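Local coordinates for periplasmic binding protein component of an ABC type zinc uptake transporter (Synechocystis sp., PDB 1PQ4) that binds zinc in the periplasm and probably delivers it to an ABC-type transporter for uptake into the cell, at residues G21-V26 / D161-N166; V7-Q12 / V28-N33; S50-Y55 / A72-M77; E264-L269 / K278-K283. All coordinates share one frame; numbering follows the deposited sequence.

How the contacts relate
Three of the contacts gather round the four-stranded parallel sheet ordered 24-28, 3-7, 54-57, 78-81. Contact 1 lies at the start of an edge strand, 24-28, contact 2 at the C-terminal ends of strands 3-7 and 24-28, and contact 3 at the start of strand 54-57. Contact 4 belongs to another parallel sheet, that of strands 240-244 and 262-266. Contacts 3 and 4, centres about 34 Å apart, lie on opposite sides of the chain's centre. Along the chain, contacts 1 and 2 interleave, contact 3 is nested within contact 1, and contact 4 comes last. Contact 2, near the zinc, touches contacts 1 and 3 and the loop after strand 262-266 in contact 4, linking both sheets beside the metal.

Contact 1: G21-V26 / D161-N166; sequences GDLVRV and DQYEAN
Leu23 and Tyr163 carry this contact, their side chains crossing obliquely where the turn before strand 24-28 meets the early part of helix 160-185. Leu23 points toward the helix; with CG anti to its own carbonyl carbon (chi1 -58°), the branch reaches out and sets CD1 4.0 Å from CE2 of Tyr163. The methyl meets the ring at a slant. Closer to the backbone, CB of Leu23 approaches OH of Tyr163 at 3.6 Å, so the leucine lies along the outer end of the phenol. That hydroxyl is hydrogen-bonded to Asp156, so the polar tip of this buried tyrosine is satisfied while its ring carbons pack on the leucine. CD1 of Leu23 also touches Gln162, lying 4.0 Å from its CG. The glutamine chain bends at chi2 (65°), and its NE2 donates to OD1 of Asn166, one helical turn on, over 2.9 Å; the donor sits above the carbonyl plane of the asparagine. Asn166 ND2 in turn is hydrogen-bonded to the carbonyl of Ile19, near the end of helix 10-20. Gly21 leaves that helix with positive phi, a conformation glycine tolerates best, and its backbone passes Asn166. The contact is plain packing away from the zinc site: helix 160-185 lies against the corner between helix 10-20 and strand 24-28, whose Val24 turns to Ile5 of strand 3-7.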
loop_
_atom_site.group_PDB
_atom_site.type_symbol
_atom_site.label_atom_id
_atom_site.label_comp_id
_atom_site.label_asym_id
_atom_site.label_seq_id
_atom_site.Cartn_x
_atom_site.Cartn_y
_atom_site.Cartn_z
ATOM N N GLY A 21 -9.901 10.789 13.552
ATOM C CA GLY A 21 -9.749 12.223 13.770
ATOM C C GLY A 21 -9.044 12.475 15.098
ATOM O O GLY A 21 -8.093 11.791 15.416
ATOM N N ASP A 22 -9.527 13.445 15.874
ATOM C CA ASP A 22 -8.917 13.807 17.150
ATOM C C ASP A 22 -9.056 12.774 18.251
ATOM O O ASP A 22 -8.462 12.927 19.319
ATOM C CB ASP A 22 -9.508 15.123 17.676
ATOM C CG ASP A 22 -9.125 16.295 16.842
ATOM O OD1 ASP A 22 -8.099 16.201 16.124
ATOM O OD2 ASP A 22 -9.852 17.317 16.914
ATOM N N LEU A 23 -9.865 11.743 18.033
ATOM C CA LEU A 23 -10.018 10.701 19.050
ATOM C C LEU A 23 -8.848 9.722 19.111
ATOM O O LEU A 23 -8.799 8.892 20.003
ATOM C CB LEU A 23 -11.290 9.896 18.781
ATOM C CG LEU A 23 -12.504 10.843 18.776
ATOM C CD1 LEU A 23 -13.740 10.098 18.307
ATOM C CD2 LEU A 23 -12.702 11.369 20.212
ATOM N N VAL A 24 -7.950 9.778 18.130
ATOM C CA VAL A 24 -6.803 8.874 18.115
ATOM C C VAL A 24 -5.514 9.695 17.880
ATOM O O VAL A 24 -5.543 10.805 17.367
ATOM C CB VAL A 24 -6.913 7.778 16.977
ATOM C CG1 VAL A 24 -8.213 6.884 17.187
ATOM C CG2 VAL A 24 -6.971 8.418 15.597
ATOM N N ARG A 25 -4.391 9.131 18.287
ATOM C CA ARG A 25 -3.095 9.772 18.105
ATOM C C ARG A 25 -2.301 8.629 17.494
ATOM O O ARG A 25 -2.122 7.570 18.105
ATOM C CB ARG A 25 -2.522 10.174 19.446
ATOM C CG ARG A 25 -1.103 10.690 19.390
ATOM C CD ARG A 25 -0.742 11.081 20.822
ATOM N NE ARG A 25 -1.732 12.023 21.319
ATOM C CZ ARG A 25 -2.452 11.863 22.426
ATOM N NH1 ARG A 25 -2.315 10.781 23.191
ATOM N NH2 ARG A 25 -3.305 12.815 22.758
ATOM N N VAL A 26 -1.875 8.832 16.264
ATOM C CA VAL A 26 -1.238 7.772 15.500
ATOM C C VAL A 26 0.263 7.779 15.451
ATOM O O VAL A 26 0.875 8.828 15.181
ATOM C CB VAL A 26 -1.727 7.827 14.034
ATOM C CG1 VAL A 26 -1.074 6.694 13.224
ATOM C CG2 VAL A 26 -3.248 7.749 13.978
ATOM N N ASP A 161 -20.664 6.698 17.989
ATOM C CA ASP A 161 -21.385 7.431 16.958
ATOM C C ASP A 161 -20.454 8.226 16.045
ATOM O O ASP A 161 -20.717 8.353 14.833
ATOM C CB ASP A 161 -22.409 8.378 17.581
ATOM C CG ASP A 161 -23.644 7.640 18.148
ATOM O OD1 ASP A 161 -23.942 6.514 17.718
ATOM O OD2 ASP A 161 -24.338 8.213 19.012
ATOM N N GLN A 162 -19.383 8.774 16.619
ATOM C CA GLN A 162 -18.450 9.577 15.828
ATOM C C GLN A 162 -17.636 8.671 14.896
ATOM O O GLN A 162 -17.430 9.013 13.740
ATOM C CB GLN A 162 -17.520 10.405 16.735
ATOM C CG GLN A 162 -16.716 11.447 15.981
ATOM C CD GLN A 162 -17.625 12.523 15.356
ATOM O OE1 GLN A 162 -18.340 13.233 16.085
ATOM N NE2 GLN A 162 -17.613 12.643 14.015
ATOM N N TYR A 163 -17.186 7.517 15.377
ATOM C CA TYR A 163 -16.437 6.622 14.475
ATOM C C TYR A 163 -17.298 6.183 13.303
ATOM O O TYR A 163 -16.792 6.010 12.182
ATOM C CB TYR A 163 -15.968 5.356 15.198
ATOM C CG TYR A 163 -14.916 5.597 16.263
ATOM C CD1 TYR A 163 -15.169 5.270 17.600
ATOM C CD2 TYR A 163 -13.699 6.217 15.948
ATOM C CE1 TYR A 163 -14.260 5.559 18.600
ATOM C CE2 TYR A 163 -12.781 6.513 16.941
ATOM C CZ TYR A 163 -13.067 6.180 18.276
ATOM O OH TYR A 163 -12.161 6.435 19.281
ATOM N N GLU A 164 -18.591 5.935 13.556
ATOM C CA GLU A 164 -19.509 5.520 12.490
ATOM C C GLU A 164 -19.736 6.618 11.487
ATOM O O GLU A 164 -19.782 6.368 10.284
ATOM C CB GLU A 164 -20.901 5.162 13.048
ATOM C CG GLU A 164 -20.834 4.325 14.253
ATOM C CD GLU A 164 -21.417 2.989 14.011
ATOM O OE1 GLU A 164 -20.720 2.160 13.384
ATOM O OE2 GLU A 164 -22.578 2.787 14.432
ATOM N N ALA A 165 -19.950 7.832 11.976
ATOM C CA ALA A 165 -20.157 8.937 11.041
ATOM C C ALA A 165 -18.841 9.167 10.256
ATOM O O ALA A 165 -18.857 9.413 9.014
ATOM C CB ALA A 165 -20.541 10.228 11.814
ATOM N N ASN A 166 -17.710 9.131 10.971
ATOM C CA ASN A 166 -16.420 9.341 10.254
ATOM C C ASN A 166 -16.220 8.225 9.227
ATOM O O ASN A 166 -15.717 8.466 8.145
ATOM C CB ASN A 166 -15.194 9.336 11.184
ATOM C CG ASN A 166 -15.166 10.491 12.147
ATOM O OD1 ASN A 166 -15.882 11.485 12.002
ATOM N ND2 ASN A 166 -14.307 10.381 13.139
#

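Contact 2: V7-Q12 / V28-N33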
loop_
_atom_site.group_PDB
_atom_site.type_symbol
_atom_site.label_atom_id
_atom_site.label_comp_id
_atom_site.label_asym_id
_atom_site.label_seq_id
_atom_site.Cartn_x
_atom_site.Cartn_y
_atom_site.Cartn_z
ATOM N N VAL A 7 0.338 2.028 13.832
ATOM C CA VAL A 7 0.033 1.303 12.612
ATOM C C VAL A 7 1.359 0.912 11.955
ATOM O O VAL A 7 2.408 1.458 12.296
ATOM C CB VAL A 7 -0.791 2.150 11.619
ATOM C CG1 VAL A 7 -2.099 2.619 12.307
ATOM C CG2 VAL A 7 0.054 3.349 11.151
ATOM N N SER A 8 1.300 -0.018 11.018
ATOM C CA SER A 8 2.514 -0.476 10.351
ATOM C C SER A 8 3.115 0.496 9.346
ATOM O O SER A 8 4.296 0.781 9.407
ATOM C CB SER A 8 2.252 -1.804 9.640
ATOM O OG SER A 8 2.064 -2.851 10.582
ATOM N N ILE A 9 2.288 1.063 8.466
ATOM C CA ILE A 9 2.866 1.911 7.402
ATOM C C ILE A 9 2.158 3.231 7.276
ATOM O O ILE A 9 1.005 3.368 7.697
ATOM C CB ILE A 9 2.867 1.142 6.054
ATOM C CG1 ILE A 9 1.460 0.579 5.773
ATOM C CG2 ILE A 9 3.849 -0.010 6.114
ATOM C CD1 ILE A 9 1.212 0.173 4.322
ATOM N N PRO A 10 2.844 4.244 6.693
ATOM C CA PRO A 10 2.264 5.582 6.545
ATOM C C PRO A 10 0.843 5.682 5.989
ATOM O O PRO A 10 0.037 6.426 6.542
ATOM C CB PRO A 10 3.322 6.361 5.658
ATOM C CG PRO A 10 4.657 5.599 6.046
ATOM C CD PRO A 10 4.196 4.150 6.113
ATOM N N PRO A 11 0.521 4.944 4.909
ATOM C CA PRO A 11 -0.856 5.058 4.382
ATOM C C PRO A 11 -1.918 4.757 5.461
ATOM O O PRO A 11 -3.016 5.303 5.442
ATOM C CB PRO A 11 -0.893 4.004 3.284
ATOM C CG PRO A 11 0.516 3.870 2.863
ATOM C CD PRO A 11 1.330 4.034 4.078
ATOM N N GLN A 12 -1.588 3.862 6.389
ATOM C CA GLN A 12 -2.559 3.526 7.430
ATOM C C GLN A 12 -2.801 4.693 8.348
ATOM O O GLN A 12 -3.837 4.774 8.992
ATOM C CB GLN A 12 -2.073 2.331 8.243
ATOM C CG GLN A 12 -2.172 1.050 7.488
ATOM C CD GLN A 12 -1.637 -0.083 8.339
ATOM O OE1 GLN A 12 -0.449 -0.070 8.694
ATOM N NE2 GLN A 12 -2.509 -1.053 8.685
ATOM N N VAL A 28 3.617 5.484 13.706
ATOM C CA VAL A 28 3.851 4.597 12.548
ATOM C C VAL A 28 5.182 3.858 12.717
ATOM O O VAL A 28 6.195 4.452 13.064
ATOM C CB VAL A 28 3.892 5.419 11.240
ATOM C CG1 VAL A 28 4.189 4.502 10.002
ATOM C CG2 VAL A 28 2.514 6.133 11.067
ATOM N N LEU A 29 5.169 2.553 12.439
ATOM C CA LEU A 29 6.354 1.723 12.621
ATOM C C LEU A 29 7.388 1.842 11.501
ATOM O O LEU A 29 8.584 2.036 11.769
ATOM C CB LEU A 29 5.932 0.259 12.724
ATOM C CG LEU A 29 6.833 -0.718 13.499
ATOM C CD1 LEU A 29 6.526 -2.169 13.015
ATOM C CD2 LEU A 29 8.267 -0.420 13.231
ATOM N N VAL A 30 6.935 1.681 10.261
ATOM C CA VAL A 30 7.824 1.725 9.099
ATOM C C VAL A 30 7.999 3.101 8.442
ATOM O O VAL A 30 7.022 3.700 7.965
ATOM C CB VAL A 30 7.327 0.736 7.996
ATOM C CG1 VAL A 30 8.311 0.727 6.759
ATOM C CG2 VAL A 30 7.142 -0.681 8.602
ATOM N N PRO A 31 9.245 3.602 8.365
ATOM C CA PRO A 31 9.450 4.908 7.730
ATOM C C PRO A 31 8.987 4.853 6.280
ATOM O O PRO A 31 9.126 3.814 5.607
ATOM C CB PRO A 31 10.959 5.099 7.798
ATOM C CG PRO A 31 11.318 4.403 9.077
ATOM C CD PRO A 31 10.518 3.097 8.929
ATOM N N GLY A 32 8.499 5.980 5.779
ATOM C CA GLY A 32 8.014 6.011 4.410
ATOM C C GLY A 32 9.052 5.738 3.335
ATOM O O GLY A 32 8.691 5.392 2.199
ATOM N N ASN A 33 10.332 5.871 3.671
ATOM C CA ASN A 33 11.363 5.622 2.677
ATOM C C ASN A 33 12.046 4.266 2.811
ATOM O O ASN A 33 13.029 4.026 2.136
ATOM C CB ASN A 33 12.423 6.760 2.681
ATOM C CG ASN A 33 13.267 6.769 3.926
ATOM O OD1 ASN A 33 13.036 5.994 4.856
ATOM N ND2 ASN A 33 14.260 7.655 3.959
#
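Parallel strands 3-7 and 24-28, joined through helix 10-20 in a beta-alpha-beta unit, end side by side at the C-terminal edge of the sheet, and their continuations run together toward the zinc site. The side chain of Ile9 lies about 8 Å from the bound zinc. Val7 and Val28 form a parallel bridge with both side chains on one face, where their CG2 methyls meet at 3.7 Å. Leu29 N donates to Val7 O at 3.0 Å within the bridge; one step beyond, Val30 N donates to Ser8 O at 2.9 Å, each donor nearly along the C=O axis. Ser8 turns away from the opposite segment, and its OG is hydrogen-bonded to Glu63 and Tyr55, which suits a small buried hydroxyl. Gln12, in the first turn of helix 10-20, folds back so that its OE1, as modelled and less surely placed, accepts from Ile9 N at 3.0 Å and weakly from Ser8 N. Beta-branched Val7, Val28 and Ile9 fit the extended residues flanking a kink that both chains make in step, at Ser8 and Leu29. Ile9 and Val30 lie side by side, pointing the same way, with Ile9 CG2 4.0 Å from Val30 CB. Pro10, with no N-H to give at the start of the helix, crosses Val28 at about a right angle. Its CD meets Val28 CG1 at 3.9 Å and also lies 3.4 Å from Val30 O.

Contact 3: S50-Y55 / A72-M77; sequences SEAEAY and AANANM
Met77 buries more surface in this contact than any other residue, followed by Asn74; both belong to the turn that leads from helix 67-73 into strand 78-81. Met77 takes the crowded first torsion (chi1 83°), with CG between the backbone N and carbonyl carbon, and then runs extended alongside Tyr55, pointing the same way. Its SD lies 3.8 Å from Tyr55 CB and 4.0 Å from Ala52 CB. The terminal CE meets the Tyr55 ring obliquely. A long, unbranched thioether can touch both of these CB atoms. Nearer the backbone, Met77 CA makes a C-H...O contact of 3.4 Å with Glu53 O. Asn74 leaves the helix with CG anti to its backbone N (chi1 -167°) and uses both ends of its amide. OD1 accepts from Asn76 N at 3.0 Å, an Asx turn, and weakly from Met77 N; ND2 lies 2.9 Å from Ala52 O and is hydrogen-bonded to Leu49 O. Within the beta-alpha-beta unit, the contact joins the start of strand 54-57 to the turn entering strand 78-81. Tyr55 and Met77 both pack on Leu70 of helix 67-73, while Ala54 and Tyr55 are hydrogen-bonded through their backbones to strands 3-7 and 78-81 respectively.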
loop_
_atom_site.group_PDB
_atom_site.type_symbol
_atom_site.label_atom_id
_atom_site.label_comp_id
_atom_site.label_asym_id
_atom_site.label_seq_id
_atom_site.Cartn_x
_atom_site.Cartn_y
_atom_site.Cartn_z
ATOM N N SER A 50 4.800 0.370 24.427
ATOM C CA SER A 50 4.135 0.069 25.687
ATOM C C SER A 50 2.957 1.010 25.928
ATOM O O SER A 50 2.039 0.662 26.641
ATOM C CB SER A 50 5.136 0.113 26.856
ATOM O OG SER A 50 5.637 1.418 27.051
ATOM N N GLU A 51 2.988 2.191 25.313
ATOM C CA GLU A 51 1.937 3.214 25.419
ATOM C C GLU A 51 0.686 2.899 24.575
ATOM O O GLU A 51 -0.402 3.445 24.811
ATOM C CB GLU A 51 2.475 4.546 24.866
ATOM C CG GLU A 51 3.642 5.182 25.603
ATOM C CD GLU A 51 3.170 6.025 26.779
ATOM O OE1 GLU A 51 2.269 6.875 26.579
ATOM O OE2 GLU A 51 3.698 5.838 27.898
ATOM N N ALA A 52 0.865 2.075 23.547
ATOM C CA ALA A 52 -0.215 1.768 22.599
ATOM C C ALA A 52 -1.415 1.004 23.118
ATOM O O ALA A 52 -1.285 -0.014 23.786
ATOM C CB ALA A 52 0.342 1.019 21.423
ATOM N N GLU A 53 -2.587 1.502 22.773
ATOM C CA GLU A 53 -3.830 0.825 23.119
ATOM C C GLU A 53 -4.195 -0.199 22.054
ATOM O O GLU A 53 -4.831 -1.237 22.328
ATOM C CB GLU A 53 -4.902 1.883 23.313
ATOM C CG GLU A 53 -4.608 2.620 24.622
ATOM C CD GLU A 53 -5.351 3.895 24.763
ATOM O OE1 GLU A 53 -4.726 4.965 24.562
ATOM O OE2 GLU A 53 -6.565 3.819 25.071
ATOM N N ALA A 54 -3.795 0.083 20.819
ATOM C CA ALA A 54 -4.056 -0.855 19.740
ATOM C C ALA A 54 -2.994 -0.745 18.655
ATOM O O ALA A 54 -2.248 0.238 18.556
ATOM C CB ALA A 54 -5.431 -0.622 19.153
ATOM N N TYR A 55 -2.939 -1.761 17.840
ATOM C CA TYR A 55 -1.983 -1.798 16.748
ATOM C C TYR A 55 -2.792 -2.243 15.544
ATOM O O TYR A 55 -3.517 -3.258 15.596
ATOM C CB TYR A 55 -0.862 -2.801 17.052
ATOM C CG TYR A 55 0.199 -2.794 15.994
ATOM C CD1 TYR A 55 1.475 -2.235 16.241
ATOM C CD2 TYR A 55 -0.074 -3.285 14.720
ATOM C CE1 TYR A 55 2.438 -2.180 15.247
ATOM C CE2 TYR A 55 0.881 -3.224 13.713
ATOM C CZ TYR A 55 2.143 -2.672 13.992
ATOM O OH TYR A 55 3.102 -2.686 13.016
ATOM N N ALA A 72 5.190 -9.205 22.561
ATOM C CA ALA A 72 6.032 -9.202 23.750
ATOM C C ALA A 72 6.240 -7.784 24.263
ATOM O O ALA A 72 6.396 -7.562 25.479
ATOM C CB ALA A 72 7.385 -9.821 23.418
ATOM N N ALA A 73 6.258 -6.809 23.358
ATOM C CA ALA A 73 6.486 -5.420 23.789
ATOM C C ALA A 73 5.272 -4.825 24.520
ATOM O O ALA A 73 5.385 -3.903 25.356
ATOM C CB ALA A 73 6.856 -4.548 22.563
ATOM N N ASN A 74 4.098 -5.346 24.198
ATOM C CA ASN A 74 2.869 -4.862 24.805
ATOM C C ASN A 74 1.842 -5.959 24.680
ATOM O O ASN A 74 1.272 -6.184 23.611
ATOM C CB ASN A 74 2.361 -3.608 24.088
ATOM C CG ASN A 74 1.270 -2.901 24.881
ATOM O OD1 ASN A 74 0.642 -3.502 25.757
ATOM N ND2 ASN A 74 1.032 -1.626 24.569
ATOM N N ALA A 75 1.595 -6.648 25.780
ATOM C CA ALA A 75 0.650 -7.754 25.765
ATOM C C ALA A 75 -0.783 -7.302 25.939
ATOM O O ALA A 75 -1.709 -8.071 25.749
ATOM C CB ALA A 75 1.010 -8.746 26.852
ATOM N N ASN A 76 -0.968 -6.038 26.274
ATOM C CA ASN A 76 -2.301 -5.526 26.485
ATOM C C ASN A 76 -2.940 -4.900 25.252
ATOM O O ASN A 76 -4.172 -4.870 25.137
ATOM C CB ASN A 76 -2.238 -4.530 27.624
ATOM C CG ASN A 76 -1.703 -5.168 28.891
ATOM O OD1 ASN A 76 -2.304 -6.110 29.410
ATOM N ND2 ASN A 76 -0.554 -4.680 29.379
ATOM N N MET A 77 -2.123 -4.431 24.318
ATOM C CA MET A 77 -2.688 -3.795 23.134
ATOM C C MET A 77 -3.454 -4.724 22.220
ATOM O O MET A 77 -3.052 -5.861 21.954
ATOM C CB MET A 77 -1.619 -3.068 22.327
ATOM C CG MET A 77 -0.844 -3.913 21.406
ATOM S SD MET A 77 0.446 -2.923 20.592
ATOM C CE MET A 77 1.309 -4.236 19.857
#

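Contact 4: E264-L269 / K278-K283; sequences ELLDPL and KAVAQK
Lys283 reaches from helix 273-288 to strand 262-266, its chain extended beyond CG, and its NZ donates to Leu265 O at 3.1 Å, in the plane of that carbonyl. The same ammonium group forms a long salt bridge with Glu264, whose OE1 is 3.9 Å from Lys283 NZ. The glutamate chain bends at chi2 (-100°), so the carboxylate lies along the end of the lysine, with OE1 3.4 Å from Lys283 CE. Nearer the helix backbone, the aliphatic part of the lysine slides past Leu266 in the opposite direction, Leu266 CD2 lying 3.9 Å from Lys283 CD. That methyl also meets Val280 CG2 at 4.0 Å, the two side chains crossing at about a right angle. Leucine and valine suit this buried level; lysine, aliphatic along its length and charged at its tip, suits the partly exposed margin. Strand 262-266 and the following helix 273-288 pack with their segments roughly antiparallel (143°), Leu266 also touches Ile284, and backbone bonds tie the strand to strand 240-244. A water bonded to Lys283 O donates weakly to Glu264 OE2. The long ion pair probably adds to the hydrogen bond in holding the ammonium group, which would be expected to stay protonated.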
loop_
_atom_site.group_PDB
_atom_site.type_symbol
_atom_site.label_atom_id
_atom_site.label_comp_id
_atom_site.label_asym_id
_atom_site.label_seq_id
_atom_site.Cartn_x
_atom_site.Cartn_y
_atom_site.Cartn_z
ATOM N N GLU A 264 9.916 7.326 -13.970
ATOM C CA GLU A 264 9.114 8.059 -12.965
ATOM C C GLU A 264 9.055 7.238 -11.695
ATOM O O GLU A 264 9.240 6.017 -11.751
ATOM C CB GLU A 264 7.673 8.248 -13.447
ATOM C CG GLU A 264 7.507 9.276 -14.537
ATOM C CD GLU A 264 7.020 10.610 -14.015
ATOM O OE1 GLU A 264 7.452 11.032 -12.914
ATOM O OE2 GLU A 264 6.207 11.240 -14.722
ATOM N N LEU A 265 8.806 7.907 -10.573
ATOM C CA LEU A 265 8.705 7.250 -9.284
ATOM C C LEU A 265 7.263 7.057 -8.885
ATOM O O LEU A 265 6.419 7.925 -9.127
ATOM C CB LEU A 265 9.355 8.076 -8.188
ATOM C CG LEU A 265 10.882 8.159 -8.184
ATOM C CD1 LEU A 265 11.372 8.833 -6.904
ATOM C CD2 LEU A 265 11.437 6.757 -8.295
ATOM N N LEU A 266 6.960 5.905 -8.301
ATOM C CA LEU A 266 5.600 5.691 -7.773
ATOM C C LEU A 266 5.926 5.431 -6.300
ATOM O O LEU A 266 6.973 4.831 -5.984
ATOM C CB LEU A 266 4.919 4.473 -8.405
ATOM C CG LEU A 266 4.643 4.542 -9.896
ATOM C CD1 LEU A 266 3.839 3.298 -10.343
ATOM C CD2 LEU A 266 3.854 5.813 -10.215
ATOM N N ASP A 267 5.116 5.930 -5.390
ATOM C CA ASP A 267 5.409 5.723 -3.975
ATOM C C ASP A 267 4.268 4.903 -3.354
ATOM O O ASP A 267 3.199 5.444 -3.056
ATOM C CB ASP A 267 5.478 7.054 -3.247
ATOM C CG ASP A 267 5.941 6.892 -1.831
ATOM O OD1 ASP A 267 6.037 5.718 -1.350
ATOM O OD2 ASP A 267 6.200 7.938 -1.190
ATOM N N PRO A 268 4.467 3.603 -3.185
ATOM C CA PRO A 268 3.373 2.814 -2.576
ATOM C C PRO A 268 3.137 3.138 -1.089
ATOM O O PRO A 268 2.096 2.773 -0.535
ATOM C CB PRO A 268 3.826 1.370 -2.801
ATOM C CG PRO A 268 5.329 1.481 -2.667
ATOM C CD PRO A 268 5.627 2.756 -3.519
ATOM N N LEU A 269 4.079 3.850 -0.443
ATOM C CA LEU A 269 3.959 4.153 0.989
ATOM C C LEU A 269 3.661 5.604 1.323
ATOM O O LEU A 269 3.817 6.027 2.475
ATOM C CB LEU A 269 5.235 3.749 1.783
ATOM C CG LEU A 269 5.673 2.287 1.659
ATOM C CD1 LEU A 269 6.853 2.010 2.648
ATOM C CD2 LEU A 269 4.482 1.375 1.999
ATOM N N LYS A 278 -4.122 9.375 -7.009
ATOM C CA LYS A 278 -4.523 10.086 -8.220
ATOM C C LYS A 278 -3.282 10.430 -9.037
ATOM O O LYS A 278 -3.297 10.324 -10.257
ATOM C CB LYS A 278 -5.271 11.380 -7.890
ATOM C CG LYS A 278 -6.577 11.139 -7.208
ATOM C CD LYS A 278 -7.322 12.452 -6.982
ATOM C CE LYS A 278 -8.011 12.469 -5.622
ATOM N NZ LYS A 278 -9.044 13.532 -5.642
ATOM N N ALA A 279 -2.200 10.821 -8.372
ATOM C CA ALA A 279 -0.966 11.115 -9.125
ATOM C C ALA A 279 -0.484 9.849 -9.823
ATOM O O ALA A 279 -0.005 9.900 -10.971
ATOM C CB ALA A 279 0.132 11.661 -8.181
ATOM N N VAL A 280 -0.594 8.696 -9.138
ATOM C CA VAL A 280 -0.164 7.431 -9.737
ATOM C C VAL A 280 -0.933 7.118 -10.999
ATOM O O VAL A 280 -0.354 6.738 -12.052
ATOM C CB VAL A 280 -0.297 6.213 -8.733
ATOM C CG1 VAL A 280 -0.072 4.887 -9.464
ATOM C CG2 VAL A 280 0.782 6.364 -7.634
ATOM N N ALA A 281 -2.239 7.297 -10.914
ATOM C CA ALA A 281 -3.093 7.018 -12.058
ATOM C C ALA A 281 -2.737 7.970 -13.239
ATOM O O ALA A 281 -2.652 7.552 -14.398
ATOM C CB ALA A 281 -4.585 7.203 -11.644
ATOM N N GLN A 282 -2.552 9.246 -12.926
ATOM C CA GLN A 282 -2.182 10.215 -13.971
ATOM C C GLN A 282 -0.826 9.862 -14.587
ATOM O O GLN A 282 -0.622 10.016 -15.817
ATOM C CB GLN A 282 -2.139 11.618 -13.374
ATOM C CG GLN A 282 -3.529 12.044 -12.983
ATOM C CD GLN A 282 -3.535 13.335 -12.204
ATOM O OE1 GLN A 282 -2.599 13.618 -11.436
ATOM N NE2 GLN A 282 -4.603 14.119 -12.371
ATOM N N LYS A 283 0.115 9.413 -13.744
ATOM C CA LYS A 283 1.416 8.994 -14.295
ATOM C C LYS A 283 1.289 7.839 -15.236
ATOM O O LYS A 283 1.943 7.770 -16.293
ATOM C CB LYS A 283 2.390 8.608 -13.180
ATOM C CG LYS A 283 3.110 9.834 -12.640
ATOM C CD LYS A 283 4.027 9.549 -11.480
ATOM C CE LYS A 283 4.671 10.897 -11.051
ATOM N NZ LYS A 283 5.305 10.761 -9.715
HETATM O O HOH W 1 4.224 9.321 -16.774
#